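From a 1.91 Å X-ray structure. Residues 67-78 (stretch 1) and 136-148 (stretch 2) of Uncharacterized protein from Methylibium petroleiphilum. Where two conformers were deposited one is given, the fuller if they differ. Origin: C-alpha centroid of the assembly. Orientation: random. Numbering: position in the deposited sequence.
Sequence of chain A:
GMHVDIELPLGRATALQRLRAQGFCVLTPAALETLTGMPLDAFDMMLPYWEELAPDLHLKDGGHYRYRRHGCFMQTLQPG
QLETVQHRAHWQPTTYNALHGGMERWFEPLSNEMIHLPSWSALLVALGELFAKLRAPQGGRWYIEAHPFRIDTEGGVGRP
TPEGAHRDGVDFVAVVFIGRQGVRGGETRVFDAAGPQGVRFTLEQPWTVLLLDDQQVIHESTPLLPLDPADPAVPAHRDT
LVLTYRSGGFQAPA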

# COMPACT_ATOMS: atom_id res chain seq x y z
N TYR A 67 -5.64 8.51 -10.00
CA TYR A 67 -4.35 8.59 -10.64
C TYR A 67 -3.37 7.62 -10.00
O TYR A 67 -3.38 7.41 -8.76
CB TYR A 67 -3.80 10.00 -10.48
CG TYR A 67 -4.74 11.08 -10.98
CD1 TYR A 67 -5.79 11.55 -10.19
CD2 TYR A 67 -4.61 11.59 -12.26
CE1 TYR A 67 -6.67 12.51 -10.64
CE2 TYR A 67 -5.48 12.57 -12.71
CZ TYR A 67 -6.49 13.03 -11.91
OH TYR A 67 -7.36 13.98 -12.39
N ARG A 68 -2.47 7.09 -10.81
CA ARG A 68 -1.53 6.10 -10.34
C ARG A 68 -0.38 5.90 -11.31
O ARG A 68 -0.35 6.44 -12.43
CB ARG A 68 -2.23 4.75 -10.16
CG ARG A 68 -2.65 4.11 -11.49
CD ARG A 68 -3.73 3.10 -11.34
NE ARG A 68 -3.26 1.90 -10.65
CZ ARG A 68 -4.05 0.92 -10.22
NH1 ARG A 68 -5.36 0.97 -10.43
NH2 ARG A 68 -3.52 -0.11 -9.58
N ARG A 69 0.58 5.15 -10.82
CA ARG A 69 1.66 4.59 -11.60
C ARG A 69 2.00 3.26 -10.95
O ARG A 69 1.44 2.94 -9.88
CB ARG A 69 2.88 5.49 -11.60
CG ARG A 69 2.75 6.73 -12.49
CD ARG A 69 4.00 7.54 -12.42
NE ARG A 69 3.82 8.74 -13.20
CZ ARG A 69 3.83 8.80 -14.52
NH1 ARG A 69 4.11 7.74 -15.28
NH2 ARG A 69 3.59 9.96 -15.09
N HIS A 70 2.84 2.47 -11.63
CA HIS A 70 3.09 1.07 -11.27
C HIS A 70 4.53 0.70 -11.57
O HIS A 70 5.12 1.17 -12.57
CB HIS A 70 2.10 0.19 -12.04
CG HIS A 70 2.24 -1.28 -11.80
ND1 HIS A 70 2.30 -2.20 -12.83
CD2 HIS A 70 2.26 -2.00 -10.64
CE1 HIS A 70 2.39 -3.42 -12.31
NE2 HIS A 70 2.35 -3.32 -10.99
N GLY A 71 5.14 -0.08 -10.70
CA GLY A 71 6.51 -0.51 -10.90
C GLY A 71 6.78 -1.73 -10.07
O GLY A 71 6.17 -1.91 -9.01
N CYS A 72 7.71 -2.56 -10.54
CA CYS A 72 7.96 -3.84 -9.88
C CYS A 72 9.45 -4.07 -9.64
O CYS A 72 10.33 -3.52 -10.36
CB CYS A 72 7.39 -4.99 -10.70
SG CYS A 72 5.59 -4.86 -11.01
N PHE A 73 9.71 -4.90 -8.64
CA PHE A 73 11.03 -5.11 -8.15
C PHE A 73 11.15 -6.53 -7.67
O PHE A 73 10.14 -7.21 -7.44
CB PHE A 73 11.31 -4.15 -6.99
CG PHE A 73 11.02 -2.72 -7.31
CD1 PHE A 73 9.71 -2.24 -7.24
CD2 PHE A 73 12.03 -1.85 -7.69
CE1 PHE A 73 9.43 -0.92 -7.55
CE2 PHE A 73 11.74 -0.52 -8.00
CZ PHE A 73 10.42 -0.06 -7.93
N MSE A 74 12.41 -6.95 -7.53
CA MSE A 74 12.74 -8.20 -6.84
C MSE A 74 13.79 -7.90 -5.78
O MSE A 74 14.82 -7.22 -6.04
CB MSE A 74 13.22 -9.30 -7.80
CG MSE A 74 13.31 -10.72 -7.17
SE MSE A 74 13.61 -12.13 -8.54
CE MSE A 74 15.45 -11.62 -9.02
N GLN A 75 13.51 -8.40 -4.59
CA GLN A 75 14.38 -8.26 -3.47
C GLN A 75 14.93 -9.62 -3.17
O GLN A 75 14.18 -10.57 -3.04
CB GLN A 75 13.64 -7.76 -2.25
CG GLN A 75 14.53 -7.62 -1.03
CD GLN A 75 13.81 -7.09 0.20
OE1 GLN A 75 12.60 -7.10 0.25
NE2 GLN A 75 14.57 -6.66 1.22
N THR A 76 16.25 -9.70 -3.07
CA THR A 76 16.92 -10.88 -2.55
C THR A 76 17.36 -10.60 -1.11
O THR A 76 17.91 -9.55 -0.81
CB THR A 76 18.13 -11.25 -3.45
OG1 THR A 76 17.70 -11.27 -4.82
CG2 THR A 76 18.73 -12.62 -3.06
N LEU A 77 17.09 -11.53 -0.22
CA LEU A 77 17.38 -11.32 1.19
C LEU A 77 18.81 -11.61 1.66
O LEU A 77 19.32 -10.87 2.51
CB LEU A 77 16.40 -12.14 2.03
CG LEU A 77 14.99 -11.54 1.91
CD1 LEU A 77 13.99 -12.55 2.38
CD2 LEU A 77 14.89 -10.23 2.72
N GLN A 78 19.44 -12.67 1.15
CA GLN A 78 20.81 -13.01 1.54
C GLN A 78 21.52 -13.54 0.30
O GLN A 78 21.16 -14.58 -0.22
CB GLN A 78 20.85 -14.06 2.66
CG GLN A 78 20.39 -13.56 4.04
CD GLN A 78 21.26 -12.45 4.61
OE1 GLN A 78 22.16 -11.94 3.95
NE2 GLN A 78 20.98 -12.07 5.85
N ALA A 136 9.31 -16.59 5.69
CA ALA A 136 10.40 -16.50 4.71
C ALA A 136 9.92 -16.89 3.33
O ALA A 136 9.35 -17.93 3.15
CB ALA A 136 11.56 -17.42 5.14
N PRO A 137 10.17 -16.05 2.33
CA PRO A 137 9.72 -16.41 0.97
C PRO A 137 10.59 -17.46 0.28
O PRO A 137 11.79 -17.53 0.53
CB PRO A 137 9.83 -15.09 0.22
CG PRO A 137 10.93 -14.33 0.95
CD PRO A 137 10.88 -14.76 2.39
N GLN A 138 9.99 -18.24 -0.61
CA GLN A 138 10.71 -19.26 -1.38
C GLN A 138 12.00 -18.70 -1.98
O GLN A 138 12.00 -17.65 -2.62
CB GLN A 138 9.81 -19.84 -2.49
CG GLN A 138 10.49 -20.91 -3.39
CD GLN A 138 11.12 -22.05 -2.62
OE1 GLN A 138 10.61 -22.48 -1.58
NE2 GLN A 138 12.23 -22.57 -3.14
N GLY A 139 13.11 -19.40 -1.77
CA GLY A 139 14.42 -18.97 -2.29
C GLY A 139 14.92 -17.60 -1.82
O GLY A 139 15.77 -17.01 -2.46
N GLY A 140 14.40 -17.12 -0.70
CA GLY A 140 14.77 -15.80 -0.19
C GLY A 140 14.53 -14.62 -1.13
O GLY A 140 15.29 -13.65 -1.09
N ARG A 141 13.49 -14.69 -1.98
CA ARG A 141 13.16 -13.61 -2.92
C ARG A 141 11.74 -13.12 -2.72
O ARG A 141 10.82 -13.90 -2.67
CB ARG A 141 13.26 -14.04 -4.39
CG ARG A 141 14.62 -14.48 -4.88
CD ARG A 141 14.54 -14.78 -6.36
NE ARG A 141 15.74 -15.43 -6.88
CZ ARG A 141 16.84 -14.79 -7.29
NH1 ARG A 141 16.94 -13.46 -7.23
NH2 ARG A 141 17.87 -15.51 -7.75
N TRP A 142 11.57 -11.81 -2.62
CA TRP A 142 10.27 -11.20 -2.73
C TRP A 142 10.05 -10.58 -4.11
O TRP A 142 10.92 -9.90 -4.65
CB TRP A 142 10.09 -10.05 -1.69
CG TRP A 142 9.93 -10.45 -0.23
CD1 TRP A 142 10.71 -10.06 0.81
CD2 TRP A 142 8.90 -11.26 0.31
NE1 TRP A 142 10.23 -10.59 1.99
CE2 TRP A 142 9.13 -11.35 1.70
CE3 TRP A 142 7.83 -11.96 -0.25
CZ2 TRP A 142 8.28 -12.07 2.55
CZ3 TRP A 142 6.99 -12.67 0.60
CH2 TRP A 142 7.23 -12.72 1.98
N TYR A 143 8.85 -10.77 -4.63
CA TYR A 143 8.38 -10.09 -5.81
C TYR A 143 7.43 -9.01 -5.35
O TYR A 143 6.37 -9.29 -4.74
CB TYR A 143 7.66 -11.07 -6.73
CG TYR A 143 8.59 -12.18 -7.16
CD1 TYR A 143 8.82 -13.27 -6.34
CD2 TYR A 143 9.33 -12.07 -8.35
CE1 TYR A 143 9.74 -14.28 -6.73
CE2 TYR A 143 10.21 -13.05 -8.73
CZ TYR A 143 10.42 -14.15 -7.91
OH TYR A 143 11.29 -15.13 -8.29
N ILE A 144 7.85 -7.77 -5.61
CA ILE A 144 7.25 -6.54 -5.04
C ILE A 144 6.60 -5.74 -6.15
O ILE A 144 7.25 -5.42 -7.17
CB ILE A 144 8.36 -5.65 -4.37
CG1 ILE A 144 9.13 -6.46 -3.32
CG2 ILE A 144 7.78 -4.33 -3.81
CD1 ILE A 144 10.30 -5.72 -2.70
N GLU A 145 5.35 -5.37 -5.96
CA GLU A 145 4.73 -4.35 -6.82
C GLU A 145 4.49 -3.06 -6.01
O GLU A 145 4.17 -3.12 -4.83
CB GLU A 145 3.42 -4.87 -7.41
CG GLU A 145 3.57 -6.18 -8.20
CD GLU A 145 2.35 -6.58 -9.05
OE1 GLU A 145 1.81 -5.72 -9.79
OE2 GLU A 145 1.96 -7.78 -9.00
N ALA A 146 4.71 -1.92 -6.65
CA ALA A 146 4.49 -0.63 -6.02
C ALA A 146 3.37 0.08 -6.77
O ALA A 146 3.44 0.21 -7.99
CB ALA A 146 5.73 0.18 -6.06
N HIS A 147 2.36 0.57 -6.04
CA HIS A 147 1.26 1.30 -6.65
C HIS A 147 1.04 2.63 -5.91
O HIS A 147 0.28 2.68 -4.93
CB HIS A 147 -0.01 0.48 -6.51
CG HIS A 147 0.05 -0.87 -7.13
ND1 HIS A 147 -0.44 -1.11 -8.38
CD2 HIS A 147 0.51 -2.06 -6.66
CE1 HIS A 147 -0.28 -2.39 -8.68
NE2 HIS A 147 0.29 -2.99 -7.65
N PRO A 148 1.69 3.70 -6.35
CA PRO A 148 1.35 5.01 -5.79
C PRO A 148 0.01 5.48 -6.32
O PRO A 148 -0.25 5.35 -7.54
CB PRO A 148 2.44 5.93 -6.31
CG PRO A 148 2.98 5.23 -7.55
CD PRO A 148 2.82 3.76 -7.29
O HOH W 1 -0.57 1.21 -10.03
O HOH W 2 17.99 -14.62 -0.79

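The shortest polar contact between the two segments is the hydrogen bond from His70 NE2 to Glu145 OE1, at 2.7 Å. Glu145 OE1 lies at the edge of the imidazole, near its plane, where the ring nitrogen can direct its proton at the carboxylate. The backbones pair as antiparallel strands, their directions 161° apart, and three residue pairs are closed by reciprocal bonds: Gly71 N to Ala146 O (3.2 Å) and Ala146 N to Gly71 O (2.8 Å); Phe73 N to Ile144 O (2.9 Å) and Ile144 N to Phe73 O (3.0 Å); Gln75 N to Trp142 O (3.0 Å) and Trp142 N to Gln75 O (2.9 Å). A single bond from Leu77 N to Gly140 O (2.9 Å) extends the ladder to the turn, where Gly140 has a positive phi.

At the other end the pairing loosens. Arg69 N reaches Pro148 O only weakly, at 3.4 Å, and Arg68 NH2 makes a similarly weak bond to His147 ND1 at 3.5 Å. Water 1 reinforces this region, accepting from Arg68 NE (2.8 Å), donating to Arg69 O (2.7 Å) and bonding His147 ND1 (2.8 Å). The rings of His70 and His147 lie nearly parallel but slid apart, so they barely overlap; His70 CD2 sits over the face of His147.

Alternation along the strands sorts the side chains onto two faces. Phe73, Gln75, Trp142, Ile144 and Ala146 share one, where Phe73 CE1 approaches Ala146 CB at 4.1 Å and Gln75 CB approaches Ile144 CD1 at 3.9 Å. Gln75 OE1 is buried here without a polar partner, 3.6 Å from Trp142 CD1. On the other face, selenomethionine Met74 packs against Tyr143, with SE 3.5 Å from CE2. Beyond the last reciprocal pair, Leu77 CD1 packs 3.8 Å from Pro137 CG.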